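Local coordinates for replicase polyprotein 1a (Avian infectious bronchitis virus, PDB 3LD1), which is processed to non-structural proteins of the coronavirus replicase, the fragment here being part of nsp2, whose precise role remains unclear, at residues 282-295 / 338-350. The protein carries 3 engineered substitutions. Residues are numbered along the deposited sequence; the frame is centred on the assembly and turned at random.
Sequences FEVVGNAKGTQVVV and AAPLSGNFALHDV
F345 swings its ring across the backbone at G290, with CG anti to its own backbone N (chi1 -161°). Followed outward from CB and CG, CD1 meets V284 CG2 at 4.2 Å, while CD2 lies beside Q292 OE1, F345 and Q292 being a non-hydrogen-bonded pair. Farther out, CE1 packs against A288 CB and G290 CA, CE2 touches G290 C, and at the tip CZ comes within 3.3 Å of G290 N; the backbone N of T291 sits over one ring face, offset toward the rim. Alongside, T291 and A346, an antiparallel hydrogen-bonded pair, exchange two nearly straight backbone bonds, and V293 N adds a third to N344 O. T291 OG1, beside its backbone N (chi1 -64°), makes a 2.9 Å hydrogen bond with H348 NE2, at the edge of the imidazole. V293 CG1 rests 3.8 Å from A346 CB. V284 N donates to S342 OG (3.2 Å), and one water links F282 N to L341 O. Segment 282-285, in the edge strand of an antiparallel sheet, crosses segment 338-342 at 75°, near its S342 end; the chain then loops round F345 to pair with the second arm of a β-hairpin closed by a type II' turn, S342 to F345.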
ATOM      1  N   PHE A 282      12.342  -0.209 -27.597  1.00 43.63           N
ATOM      2  CA  PHE A 282      11.809  -0.246 -26.265  1.00 44.26           C
ATOM      3  C   PHE A 282      10.942  -1.468 -26.038  1.00 45.62           C
ATOM      4  O   PHE A 282      10.285  -1.958 -26.979  1.00 44.10           O
ATOM      5  CB  PHE A 282      11.017   1.006 -25.999  1.00 43.97           C
ATOM      6  CG  PHE A 282      11.704   2.320 -26.427  1.00 45.52           C
ATOM      7  CD1 PHE A 282      12.841   2.812 -25.747  1.00 46.34           C
ATOM      8  CD2 PHE A 282      11.191   3.074 -27.519  1.00 45.13           C
ATOM      9  CE1 PHE A 282      13.399   4.028 -26.099  1.00 45.25           C
ATOM     10  CE2 PHE A 282      11.760   4.283 -27.895  1.00 44.68           C
ATOM     11  CZ  PHE A 282      12.850   4.780 -27.161  1.00 44.38           C
ATOM     12  N   GLU A 283      11.017  -1.996 -24.798  1.00 47.55           N
ATOM     13  CA  GLU A 283      10.138  -3.104 -24.282  1.00 49.59           C
ATOM     14  C   GLU A 283       9.492  -2.712 -22.957  1.00 48.59           C
ATOM     15  O   GLU A 283      10.215  -2.656 -21.919  1.00 49.54           O
ATOM     16  CB  GLU A 283      10.938  -4.373 -24.000  1.00 48.65           C
ATOM     17  CG  GLU A 283      10.992  -5.409 -25.104  1.00 52.85           C
ATOM     18  CD  GLU A 283      12.087  -6.486 -24.837  1.00 53.59           C
ATOM     19  OE1 GLU A 283      12.770  -6.931 -25.794  1.00 57.17           O
ATOM     20  OE2 GLU A 283      12.318  -6.838 -23.654  1.00 58.89           O
ATOM     21  N   VAL A 284       8.171  -2.481 -22.974  1.00 46.67           N
ATOM     22  CA  VAL A 284       7.398  -2.118 -21.795  1.00 46.03           C
ATOM     23  C   VAL A 284       7.686  -3.114 -20.683  1.00 47.54           C
ATOM     24  O   VAL A 284       7.735  -4.323 -20.948  1.00 47.37           O
ATOM     25  CB  VAL A 284       5.819  -2.149 -22.089  1.00 45.70           C
ATOM     26  CG1 VAL A 284       4.974  -2.290 -20.837  1.00 43.55           C
ATOM     27  CG2 VAL A 284       5.417  -0.943 -22.716  1.00 43.90           C
ATOM     28  N   VAL A 285       7.831  -2.631 -19.442  1.00 48.48           N
ATOM     29  CA  VAL A 285       7.855  -3.536 -18.281  1.00 49.58           C
ATOM     30  C   VAL A 285       6.814  -3.086 -17.230  1.00 50.32           C
ATOM     31  O   VAL A 285       6.638  -1.862 -17.014  1.00 50.71           O
ATOM     32  CB  VAL A 285       9.301  -3.701 -17.694  1.00 50.54           C
ATOM     33  CG1 VAL A 285      10.219  -4.576 -18.611  1.00 48.90           C
ATOM     34  CG2 VAL A 285       9.942  -2.381 -17.431  1.00 50.03           C
ATOM     35  N   GLY A 286       6.073  -4.050 -16.654  1.00 49.22           N
ATOM     36  CA  GLY A 286       5.195  -3.766 -15.578  1.00 49.16           C
ATOM     37  C   GLY A 286       4.009  -3.050 -16.136  1.00 50.66           C
ATOM     38  O   GLY A 286       3.621  -3.283 -17.285  1.00 52.85           O
ATOM     39  N   ASN A 287       3.368  -2.203 -15.352  1.00 50.10           N
ATOM     40  CA  ASN A 287       2.106  -1.685 -15.875  1.00 49.67           C
ATOM     41  C   ASN A 287       2.288  -0.391 -16.651  1.00 49.35           C
ATOM     42  O   ASN A 287       2.890   0.590 -16.118  1.00 49.48           O
ATOM     43  CB  ASN A 287       1.040  -1.527 -14.759  1.00 50.44           C
ATOM     44  CG  ASN A 287       0.947  -2.734 -13.876  1.00 48.85           C
ATOM     45  OD1 ASN A 287       1.229  -2.669 -12.674  1.00 47.17           O
ATOM     46  ND2 ASN A 287       0.605  -3.861 -14.471  1.00 47.09           N
ATOM     47  N   ALA A 288       1.770  -0.377 -17.882  1.00 48.50           N
ATOM     48  CA  ALA A 288       1.934   0.774 -18.807  1.00 48.37           C
ATOM     49  C   ALA A 288       0.569   1.274 -19.280  1.00 49.13           C
ATOM     50  O   ALA A 288      -0.351   0.457 -19.497  1.00 49.22           O
ATOM     51  CB  ALA A 288       2.737   0.363 -19.996  1.00 46.49           C
ATOM     52  N   LYS A 289       0.434   2.585 -19.448  1.00 48.44           N
ATOM     53  CA  LYS A 289      -0.642   3.123 -20.263  1.00 48.85           C
ATOM     54  C   LYS A 289      -0.075   3.434 -21.644  1.00 49.31           C
ATOM     55  O   LYS A 289       1.085   3.834 -21.797  1.00 50.18           O
ATOM     56  CB  LYS A 289      -1.240   4.421 -19.694  1.00 49.08           C
ATOM     57  CG  LYS A 289      -1.507   4.484 -18.171  1.00 50.12           C
ATOM     58  CD  LYS A 289      -2.812   3.823 -17.792  1.00 52.99           C
ATOM     59  CE  LYS A 289      -3.159   3.957 -16.308  1.00 52.75           C
ATOM     60  NZ  LYS A 289      -3.767   5.354 -16.066  1.00 52.79           N
ATOM     61  N   GLY A 290      -0.929   3.312 -22.641  1.00 48.94           N
ATOM     62  CA  GLY A 290      -0.592   3.624 -24.008  1.00 47.78           C
ATOM     63  C   GLY A 290      -1.728   3.204 -24.941  1.00 46.99           C
ATOM     64  O   GLY A 290      -2.853   2.948 -24.504  1.00 46.98           O
ATOM     65  N   THR A 291      -1.426   3.155 -26.239  1.00 45.96           N
ATOM     66  CA  THR A 291      -2.414   2.903 -27.258  1.00 43.63           C
ATOM     67  C   THR A 291      -1.960   1.714 -28.062  1.00 42.94           C
ATOM     68  O   THR A 291      -0.828   1.660 -28.525  1.00 41.98           O
ATOM     69  CB  THR A 291      -2.649   4.180 -28.106  1.00 43.21           C
ATOM     70  OG1 THR A 291      -3.211   5.203 -27.249  1.00 44.10           O
ATOM     71  CG2 THR A 291      -3.676   3.926 -29.256  1.00 42.15           C
ATOM     72  N   GLN A 292      -2.832   0.733 -28.174  1.00 42.64           N
ATOM     73  CA  GLN A 292      -2.619  -0.400 -29.066  1.00 42.31           C
ATOM     74  C   GLN A 292      -2.759   0.170 -30.504  1.00 42.60           C
ATOM     75  O   GLN A 292      -3.764   0.801 -30.818  1.00 41.81           O
ATOM     76  CB  GLN A 292      -3.707  -1.434 -28.767  1.00 42.84           C
ATOM     77  CG  GLN A 292      -3.710  -2.661 -29.637  1.00 43.14           C
ATOM     78  CD  GLN A 292      -2.479  -3.538 -29.352  1.00 48.15           C
ATOM     79  OE1 GLN A 292      -2.015  -3.624 -28.199  1.00 46.05           O
ATOM     80  NE2 GLN A 292      -1.900  -4.133 -30.415  1.00 44.04           N
ATOM     81  N   VAL A 293      -1.749  -0.048 -31.355  1.00 42.85           N
ATOM     82  CA  VAL A 293      -1.714   0.493 -32.690  1.00 42.37           C
ATOM     83  C   VAL A 293      -1.430  -0.596 -33.760  1.00 43.83           C
ATOM     84  O   VAL A 293      -1.087  -1.745 -33.394  1.00 44.17           O
ATOM     85  CB  VAL A 293      -0.616   1.517 -32.814  1.00 42.82           C
ATOM     86  CG1 VAL A 293      -0.944   2.825 -31.984  1.00 41.90           C
ATOM     87  CG2 VAL A 293       0.757   0.844 -32.498  1.00 39.25           C
ATOM     88  N   VAL A 294      -1.568  -0.209 -35.056  1.00 42.56           N
ATOM     89  CA  VAL A 294      -1.095  -1.002 -36.191  1.00 41.09           C
ATOM     90  C   VAL A 294       0.075  -0.395 -36.927  1.00 41.63           C
ATOM     91  O   VAL A 294       0.022   0.744 -37.328  1.00 42.67           O
ATOM     92  CB  VAL A 294      -2.189  -1.122 -37.280  1.00 42.02           C
ATOM     93  CG1 VAL A 294      -1.668  -1.908 -38.506  1.00 38.13           C
ATOM     94  CG2 VAL A 294      -3.541  -1.688 -36.685  1.00 37.31           C
ATOM     95  N   VAL A 295       1.104  -1.172 -37.213  1.00 41.50           N
ATOM     96  CA  VAL A 295       2.233  -0.604 -37.851  1.00 40.50           C
ATOM     97  C   VAL A 295       2.193  -1.141 -39.225  1.00 42.05           C
ATOM     98  O   VAL A 295       2.470  -2.318 -39.411  1.00 43.54           O
ATOM     99  CB  VAL A 295       3.553  -1.101 -37.135  1.00 40.79           C
ATOM    100  CG1 VAL A 295       4.820  -0.336 -37.574  1.00 35.45           C
ATOM    101  CG2 VAL A 295       3.430  -0.968 -35.650  1.00 39.08           C
ATOM    102  N   ALA A 338       5.500  11.428 -33.912  1.00 46.32           N
ATOM    103  CA  ALA A 338       6.215  10.240 -33.491  1.00 45.46           C
ATOM    104  C   ALA A 338       5.923   9.928 -32.029  1.00 44.39           C
ATOM    105  O   ALA A 338       5.631  10.856 -31.206  1.00 43.87           O
ATOM    106  CB  ALA A 338       7.701  10.417 -33.685  1.00 45.36           C
ATOM    107  N   ALA A 339       6.045   8.632 -31.700  1.00 42.17           N
ATOM    108  CA  ALA A 339       5.836   8.186 -30.327  1.00 40.59           C
ATOM    109  C   ALA A 339       6.696   6.983 -29.965  1.00 40.04           C
ATOM    110  O   ALA A 339       7.187   6.231 -30.882  1.00 37.59           O
ATOM    111  CB  ALA A 339       4.382   7.894 -30.070  1.00 40.73           C
ATOM    112  N   PRO A 340       6.939   6.806 -28.635  1.00 38.87           N
ATOM    113  CA  PRO A 340       7.704   5.582 -28.249  1.00 38.26           C
ATOM    114  C   PRO A 340       6.898   4.347 -28.563  1.00 35.70           C
ATOM    115  O   PRO A 340       5.700   4.395 -28.471  1.00 37.14           O
ATOM    116  CB  PRO A 340       8.020   5.780 -26.760  1.00 38.43           C
ATOM    117  CG  PRO A 340       7.725   7.265 -26.477  1.00 40.23           C
ATOM    118  CD  PRO A 340       6.631   7.663 -27.488  1.00 39.15           C
ATOM    119  N   LEU A 341       7.541   3.286 -29.009  1.00 34.42           N
ATOM    120  CA  LEU A 341       6.836   2.066 -29.387  1.00 34.90           C
ATOM    121  C   LEU A 341       7.435   0.843 -28.751  1.00 36.02           C
ATOM    122  O   LEU A 341       8.667   0.709 -28.743  1.00 36.07           O
ATOM    123  CB  LEU A 341       6.949   1.886 -30.918  1.00 35.30           C
ATOM    124  CG  LEU A 341       6.251   0.764 -31.731  1.00 34.20           C
ATOM    125  CD1 LEU A 341       4.730   0.758 -31.559  1.00 33.22           C
ATOM    126  CD2 LEU A 341       6.613   0.707 -33.286  1.00 34.33           C
ATOM    127  N   SER A 342       6.581  -0.090 -28.305  1.00 36.54           N
ATOM    128  CA  SER A 342       7.024  -1.418 -27.859  1.00 35.23           C
ATOM    129  C   SER A 342       6.107  -2.433 -28.528  1.00 35.57           C
ATOM    130  O   SER A 342       4.885  -2.413 -28.261  1.00 34.22           O
ATOM    131  CB  SER A 342       6.867  -1.459 -26.354  1.00 35.43           C
ATOM    132  OG  SER A 342       6.906  -2.780 -25.869  1.00 36.73           O
ATOM    133  N   GLY A 343       6.646  -3.289 -29.422  1.00 36.18           N
ATOM    134  CA  GLY A 343       5.792  -4.243 -30.173  1.00 35.91           C
ATOM    135  C   GLY A 343       4.768  -3.380 -30.925  1.00 38.79           C
ATOM    136  O   GLY A 343       5.157  -2.569 -31.776  1.00 38.87           O
ATOM    137  N   ASN A 344       3.477  -3.494 -30.552  1.00 40.26           N
ATOM    138  CA  ASN A 344       2.321  -2.831 -31.165  1.00 40.54           C
ATOM    139  C   ASN A 344       1.661  -1.953 -30.127  1.00 40.41           C
ATOM    140  O   ASN A 344       0.463  -1.690 -30.123  1.00 41.06           O
ATOM    141  CB  ASN A 344       1.291  -3.839 -31.688  1.00 41.70           C
ATOM    142  CG  ASN A 344       1.685  -4.493 -33.056  1.00 43.64           C
ATOM    143  OD1 ASN A 344       1.406  -5.654 -33.305  1.00 44.91           O
ATOM    144  ND2 ASN A 344       2.291  -3.746 -33.918  1.00 47.36           N
ATOM    145  N   PHE A 345       2.449  -1.518 -29.189  1.00 40.48           N
ATOM    146  CA  PHE A 345       1.940  -0.661 -28.156  1.00 40.02           C
ATOM    147  C   PHE A 345       2.654   0.748 -28.302  1.00 39.46           C
ATOM    148  O   PHE A 345       3.903   0.853 -28.391  1.00 39.71           O
ATOM    149  CB  PHE A 345       2.169  -1.331 -26.813  1.00 40.21           C
ATOM    150  CG  PHE A 345       1.290  -0.781 -25.705  1.00 42.33           C
ATOM    151  CD1 PHE A 345       1.812   0.037 -24.732  1.00 44.71           C
ATOM    152  CD2 PHE A 345      -0.062  -1.092 -25.644  1.00 41.61           C
ATOM    153  CE1 PHE A 345       0.983   0.546 -23.692  1.00 45.56           C
ATOM    154  CE2 PHE A 345      -0.869  -0.590 -24.653  1.00 42.05           C
ATOM    155  CZ  PHE A 345      -0.333   0.216 -23.669  1.00 44.01           C
ATOM    156  N   ALA A 346       1.869   1.812 -28.382  1.00 38.06           N
ATOM    157  CA  ALA A 346       2.450   3.131 -28.519  1.00 38.96           C
ATOM    158  C   ALA A 346       2.198   3.852 -27.231  1.00 39.86           C
ATOM    159  O   ALA A 346       1.080   3.788 -26.644  1.00 40.75           O
ATOM    160  CB  ALA A 346       1.833   3.888 -29.664  1.00 36.68           C
ATOM    161  N   LEU A 347       3.224   4.511 -26.751  1.00 39.75           N
ATOM    162  CA  LEU A 347       3.081   5.273 -25.514  1.00 40.30           C
ATOM    163  C   LEU A 347       2.669   6.697 -25.814  1.00 40.88           C
ATOM    164  O   LEU A 347       2.809   7.142 -26.937  1.00 40.22           O
ATOM    165  CB  LEU A 347       4.428   5.330 -24.887  1.00 40.73           C
ATOM    166  CG  LEU A 347       4.881   4.305 -23.862  1.00 41.13           C
ATOM    167  CD1 LEU A 347       4.320   2.827 -23.955  1.00 41.55           C
ATOM    168  CD2 LEU A 347       6.331   4.337 -23.926  1.00 36.71           C
ATOM    169  N   HIS A 348       2.184   7.448 -24.834  1.00 41.71           N
ATOM    170  CA  HIS A 348       1.672   8.752 -25.239  1.00 42.94           C
ATOM    171  C   HIS A 348       2.707   9.929 -25.206  1.00 44.18           C
ATOM    172  O   HIS A 348       2.297  11.099 -25.120  1.00 45.23           O
ATOM    173  CB  HIS A 348       0.416   9.112 -24.456  1.00 43.13           C
ATOM    174  CG  HIS A 348      -0.646   8.068 -24.495  1.00 42.76           C
ATOM    175  ND1 HIS A 348      -1.496   7.846 -23.437  1.00 45.61           N
ATOM    176  CD2 HIS A 348      -1.020   7.205 -25.462  1.00 41.70           C
ATOM    177  CE1 HIS A 348      -2.356   6.892 -23.750  1.00 42.77           C
ATOM    178  NE2 HIS A 348      -2.066   6.467 -24.965  1.00 43.79           N
ATOM    179  N   ASP A 349       4.017   9.667 -25.293  1.00 42.87           N
ATOM    180  CA  ASP A 349       4.921  10.797 -25.329  1.00 43.66           C
ATOM    181  C   ASP A 349       5.100  11.435 -26.697  1.00 44.22           C
ATOM    182  O   ASP A 349       6.198  11.410 -27.277  1.00 44.99           O
ATOM    183  CB  ASP A 349       6.226  10.453 -24.685  1.00 43.63           C
ATOM    184  CG  ASP A 349       6.017   9.912 -23.308  1.00 46.25           C
ATOM    185  OD1 ASP A 349       5.534   8.781 -23.232  1.00 48.88           O
ATOM    186  OD2 ASP A 349       6.277  10.612 -22.304  1.00 49.98           O
ATOM    187  N   VAL A 350       4.020  12.041 -27.192  1.00 43.42           N
ATOM    188  CA  VAL A 350       3.959  12.404 -28.572  1.00 43.41           C
ATOM    189  C   VAL A 350       4.886  13.577 -28.904  1.00 44.09           C
ATOM    190  O   VAL A 350       4.810  14.603 -28.269  1.00 43.61           O
ATOM    191  CB  VAL A 350       2.508  12.694 -29.014  1.00 43.48           C
ATOM    192  CG1 VAL A 350       2.488  12.987 -30.531  1.00 43.28           C
ATOM    193  CG2 VAL A 350       1.613  11.512 -28.752  1.00 42.01           C
TER
HETATM  194  O   HOH W   1      10.809   0.391 -30.323  1.00 39.73           O
HETATM  195  O   HOH W   2       1.974   6.418 -22.228  1.00 33.90           O